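Local coordinates for tRNA (guanine-N(1)-)-methyltransferase (Corynebacterium diphtheriae, PDB 7KFF), which transfers a methyl group from S-adenosyl-L-methionine to N1 of a guanine in tRNA, probably the one beside the anticodon, at residues R154-E159 with R187-G192. Numbering follows the deposited sequence.
Sequences RAWSNE and REVSIG. With SAH (S-adenosyl-L-homocysteine), chain C.
The benzo end of the W156 indole reaches from helix 150-156 to the side chains of R187 and V189 on strand 185-190, bridging backbones whose nearest CA atoms, those of W156 and R187, are still 11.1 Å apart. Its closest approach is oblique, W156 CZ2 lying 3.4 Å from R187 NH2, while W156 CH2 sits over one face of the guanidinium, displaced toward its rim. The two flat groups are inclined by 59°. R187 leaves the strand with CG anti to the backbone N (chi1 165°) and then bends at its second torsion, which lays the guanidinium forward alongside the strand, toward V189. There R187 NE donates to E188 O at 2.9 Å, from above the carbonyl plane, and R187 NH1 forms a salt bridge with D152 on the helix that carries W156; together these bonds should fix the rotation of the guanidinium beside the indole. V189 CG2 meets the ring at its edge, 4.2 Å from W156 CH2, and L137, L139 and V210 also pack on the buried tryptophan. The strand belongs to the parallel sheet of the SPOUT methyltransferase domain, whose knot, at the domain's C-terminal end, builds the cofactor site, completed by D227 and S228 of the second subunit. Just past V189 the chain turns to the ligand: I191 N donates to N1 of the S-adenosyl-L-homocysteine adenine at 3.1 Å, nearly straight (166°), and G192 O accepts a weak bond from N6. An ST turn, in which G192 N donates to S190 OG at 3.1 Å, shapes this bend. In contrast to the buried indole, the other end of 154-159 is a more exposed type I turn from W156 to E159; S157 OG reaches back to the helix and donates to R154 O at 2.7 Å, and E159 forms a salt bridge with R185 of the same strand as R187.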
ATOM      1  N   ARG A 154      14.290   4.702   2.177  1.00 13.83           N
ATOM      2  CA  ARG A 154      15.747   4.791   2.253  1.00 14.21           C
ATOM      3  C   ARG A 154      16.193   5.008   3.688  1.00 14.63           C
ATOM      4  O   ARG A 154      17.113   4.348   4.163  1.00 14.72           O
ATOM      5  CB  ARG A 154      16.282   5.914   1.357  1.00 15.73           C
ATOM      6  CG  ARG A 154      16.152   5.631  -0.123  1.00 15.71           C
ATOM      7  CD  ARG A 154      16.994   6.558  -0.961  1.00 16.18           C
ATOM      8  NE  ARG A 154      16.523   7.941  -0.963  1.00 16.69           N
ATOM      9  CZ  ARG A 154      15.544   8.398  -1.747  1.00 17.97           C
ATOM     10  NH1 ARG A 154      14.925   7.578  -2.581  1.00 18.84           N
ATOM     11  NH2 ARG A 154      15.176   9.666  -1.666  1.00 20.80           N
ATOM     12  N   ALA A 155      15.586   5.975   4.376  1.00 14.69           N
ATOM     13  CA  ALA A 155      15.949   6.217   5.772  1.00 14.77           C
ATOM     14  C   ALA A 155      15.819   4.943   6.605  1.00 14.31           C
ATOM     15  O   ALA A 155      16.729   4.570   7.357  1.00 15.32           O
ATOM     16  CB  ALA A 155      15.069   7.317   6.369  1.00 15.59           C
ATOM     17  N   TRP A 156      14.677   4.270   6.489  1.00 13.36           N
ATOM     18  CA  TRP A 156      14.388   3.151   7.374  1.00 13.71           C
ATOM     19  C   TRP A 156      15.212   1.914   7.030  1.00 13.76           C
ATOM     20  O   TRP A 156      15.378   1.049   7.891  1.00 14.67           O
ATOM     21  CB  TRP A 156      12.894   2.855   7.389  1.00 13.43           C
ATOM     22  CG  TRP A 156      12.100   4.038   7.898  1.00 13.55           C
ATOM     23  CD1 TRP A 156      12.582   5.102   8.616  1.00 14.93           C
ATOM     24  CD2 TRP A 156      10.706   4.301   7.684  1.00 13.61           C
ATOM     25  NE1 TRP A 156      11.564   6.000   8.879  1.00 15.31           N
ATOM     26  CE2 TRP A 156      10.409   5.531   8.307  1.00 14.67           C
ATOM     27  CE3 TRP A 156       9.677   3.600   7.047  1.00 13.70           C
ATOM     28  CZ2 TRP A 156       9.138   6.086   8.283  1.00 15.56           C
ATOM     29  CZ3 TRP A 156       8.405   4.152   7.033  1.00 14.21           C
ATOM     30  CH2 TRP A 156       8.153   5.394   7.638  1.00 14.77           C
ATOM     31  N   SER A 157      15.746   1.822   5.807  1.00 13.37           N
ATOM     32  CA  SER A 157      16.641   0.717   5.476  1.00 14.70           C
ATOM     33  C   SER A 157      17.889   0.715   6.349  1.00 14.96           C
ATOM     34  O   SER A 157      18.579  -0.312   6.420  1.00 17.03           O
ATOM     35  CB  SER A 157      17.027   0.744   3.984  1.00 14.83           C
ATOM     36  OG  SER A 157      17.906   1.795   3.658  1.00 15.45           O
ATOM     37  N   ASN A 158      18.175   1.827   7.036  1.00 15.24           N
ATOM     38  CA  ASN A 158      19.319   1.924   7.934  1.00 15.77           C
ATOM     39  C   ASN A 158      19.013   1.511   9.370  1.00 16.43           C
ATOM     40  O   ASN A 158      19.928   1.487  10.210  1.00 18.96           O
ATOM     41  CB  ASN A 158      19.843   3.356   7.925  1.00 17.35           C
ATOM     42  CG  ASN A 158      20.446   3.728   6.594  1.00 18.29           C
ATOM     43  OD1 ASN A 158      21.537   3.287   6.263  1.00 19.45           O
ATOM     44  ND2 ASN A 158      19.730   4.534   5.819  1.00 18.97           N
ATOM     45  N   GLU A 159      17.764   1.210   9.682  1.00 16.21           N
ATOM     46  CA  GLU A 159      17.404   0.893  11.056  1.00 15.54           C
ATOM     47  C   GLU A 159      17.861  -0.509  11.443  1.00 17.26           C
ATOM     48  O   GLU A 159      17.806  -1.454  10.645  1.00 19.43           O
ATOM     49  CB  GLU A 159      15.890   0.982  11.216  1.00 16.84           C
ATOM     50  CG  GLU A 159      15.318   2.386  11.039  1.00 17.70           C
ATOM     51  CD  GLU A 159      15.600   3.348  12.193  1.00 19.62           C
ATOM     52  OE1 GLU A 159      16.071   2.923  13.278  1.00 20.18           O
ATOM     53  OE2 GLU A 159      15.325   4.561  12.022  1.00 21.56           O
ATOM     54  N   ARG A 187       6.639   7.075  14.508  1.00 13.29           N
ATOM     55  CA  ARG A 187       6.136   7.629  13.261  1.00 13.11           C
ATOM     56  C   ARG A 187       4.791   6.993  12.935  1.00 11.97           C
ATOM     57  O   ARG A 187       4.688   5.773  12.790  1.00 13.99           O
ATOM     58  CB  ARG A 187       7.138   7.387  12.128  1.00 14.23           C
ATOM     59  CG  ARG A 187       6.572   7.602  10.753  1.00 14.62           C
ATOM     60  CD  ARG A 187       6.264   9.095  10.375  1.00 15.09           C
ATOM     61  NE  ARG A 187       5.696   9.081   9.032  1.00 14.72           N
ATOM     62  CZ  ARG A 187       6.406   9.061   7.911  1.00 15.42           C
ATOM     63  NH1 ARG A 187       5.820   8.911   6.741  1.00 15.22           N
ATOM     64  NH2 ARG A 187       7.712   9.211   7.972  1.00 16.17           N
ATOM     65  N   GLU A 188       3.773   7.816  12.787  1.00 12.96           N
ATOM     66  CA  GLU A 188       2.498   7.418  12.200  1.00 12.27           C
ATOM     67  C   GLU A 188       2.611   7.557  10.690  1.00 12.22           C
ATOM     68  O   GLU A 188       3.129   8.562  10.198  1.00 13.24           O
ATOM     69  CB  GLU A 188       1.378   8.317  12.725  1.00 14.71           C
ATOM     70  CG  GLU A 188       1.021   8.040  14.202  1.00 16.32           C
ATOM     71  CD  GLU A 188       0.100   9.076  14.811  1.00 22.72           C
ATOM     72  OE1 GLU A 188       0.473  10.269  14.856  1.00 26.34           O
ATOM     73  OE2 GLU A 188      -0.997   8.708  15.266  1.00 25.76           O
ATOM     74  N   VAL A 189       2.186   6.526   9.956  1.00 11.74           N
ATOM     75  CA  VAL A 189       2.483   6.459   8.529  1.00 11.70           C
ATOM     76  C   VAL A 189       1.285   5.917   7.759  1.00 11.95           C
ATOM     77  O   VAL A 189       0.753   4.848   8.086  1.00 12.57           O
ATOM     78  CB  VAL A 189       3.754   5.624   8.256  1.00 13.11           C
ATOM     79  CG1 VAL A 189       3.720   4.271   8.947  1.00 14.03           C
ATOM     80  CG2 VAL A 189       3.998   5.460   6.765  1.00 14.31           C
ATOM     81  N   SER A 190       0.878   6.647   6.730  1.00 12.57           N
ATOM     82  CA  SER A 190      -0.147   6.189   5.811  1.00 12.34           C
ATOM     83  C   SER A 190       0.501   5.664   4.536  1.00 11.79           C
ATOM     84  O   SER A 190       1.412   6.294   3.991  1.00 14.09           O
ATOM     85  CB  SER A 190      -1.067   7.339   5.416  1.00 13.04           C
ATOM     86  OG  SER A 190      -1.971   6.838   4.443  1.00 14.07           O
ATOM     87  N   ILE A 191       0.005   4.535   4.022  1.00 11.78           N
ATOM     88  CA  ILE A 191       0.523   4.050   2.739  1.00 11.95           C
ATOM     89  C   ILE A 191      -0.185   4.665   1.531  1.00 12.44           C
ATOM     90  O   ILE A 191       0.259   4.455   0.390  1.00 13.72           O
ATOM     91  CB  ILE A 191       0.624   2.508   2.648  1.00 12.73           C
ATOM     92  CG1 ILE A 191      -0.765   1.851   2.721  1.00 13.51           C
ATOM     93  CG2 ILE A 191       1.578   1.992   3.707  1.00 14.12           C
ATOM     94  CD1 ILE A 191      -0.778   0.431   2.199  1.00 13.64           C
ATOM     95  N   GLY A 192      -1.245   5.438   1.744  1.00 12.69           N
ATOM     96  CA  GLY A 192      -1.928   6.097   0.646  1.00 13.02           C
ATOM     97  C   GLY A 192      -3.278   6.605   1.080  1.00 13.15           C
ATOM     98  O   GLY A 192      -3.758   6.301   2.180  1.00 13.82           O
TER
HETATM   99  N   SAH C 302     -11.868   5.326  11.138  1.00 47.70           N
HETATM  100  CA  SAH C 302     -10.499   5.240  10.671  1.00 44.24           C
HETATM  101  CB  SAH C 302     -10.322   3.853  10.094  1.00 38.65           C
HETATM  102  CG  SAH C 302      -9.270   2.996  10.773  1.00 29.01           C
HETATM  103  SD  SAH C 302      -8.964   1.700   9.588  1.00 21.49           S
HETATM  104  C   SAH C 302     -10.141   6.252   9.596  1.00 47.02           C
HETATM  105  O   SAH C 302     -10.718   6.256   8.511  1.00 49.05           O
HETATM  106  OXT SAH C 302      -9.242   7.069   9.788  1.00 45.28           O
HETATM  107  C5' SAH C 302      -8.238   0.516  10.714  1.00 18.08           C
HETATM  108  C4' SAH C 302      -6.725   0.460  10.673  1.00 15.41           C
HETATM  109  O4' SAH C 302      -6.258   0.075   9.381  1.00 13.82           O
HETATM  110  C3' SAH C 302      -5.961   1.754  10.998  1.00 15.41           C
HETATM  111  O3' SAH C 302      -5.952   2.016  12.355  1.00 19.11           O
HETATM  112  C2' SAH C 302      -4.594   1.433  10.394  1.00 13.71           C
HETATM  113  O2' SAH C 302      -3.858   0.571  11.226  1.00 15.64           O
HETATM  114  C1' SAH C 302      -4.994   0.672   9.148  1.00 13.33           C
HETATM  115  N9  SAH C 302      -5.120   1.544   7.965  1.00 12.18           N
HETATM  116  C8  SAH C 302      -6.274   1.879   7.291  1.00 12.50           C
HETATM  117  N7  SAH C 302      -5.957   2.629   6.220  1.00 12.86           N
HETATM  118  C5  SAH C 302      -4.606   2.798   6.216  1.00 12.10           C
HETATM  119  C6  SAH C 302      -3.739   3.474   5.371  1.00 11.59           C
HETATM  120  N6  SAH C 302      -4.137   4.180   4.292  1.00 13.12           N
HETATM  121  N1  SAH C 302      -2.392   3.435   5.652  1.00 12.06           N
HETATM  122  C2  SAH C 302      -1.927   2.728   6.734  1.00 11.82           C
HETATM  123  N3  SAH C 302      -2.766   2.049   7.566  1.00 12.35           N
HETATM  124  C4  SAH C 302      -4.077   2.098   7.298  1.00 12.69           C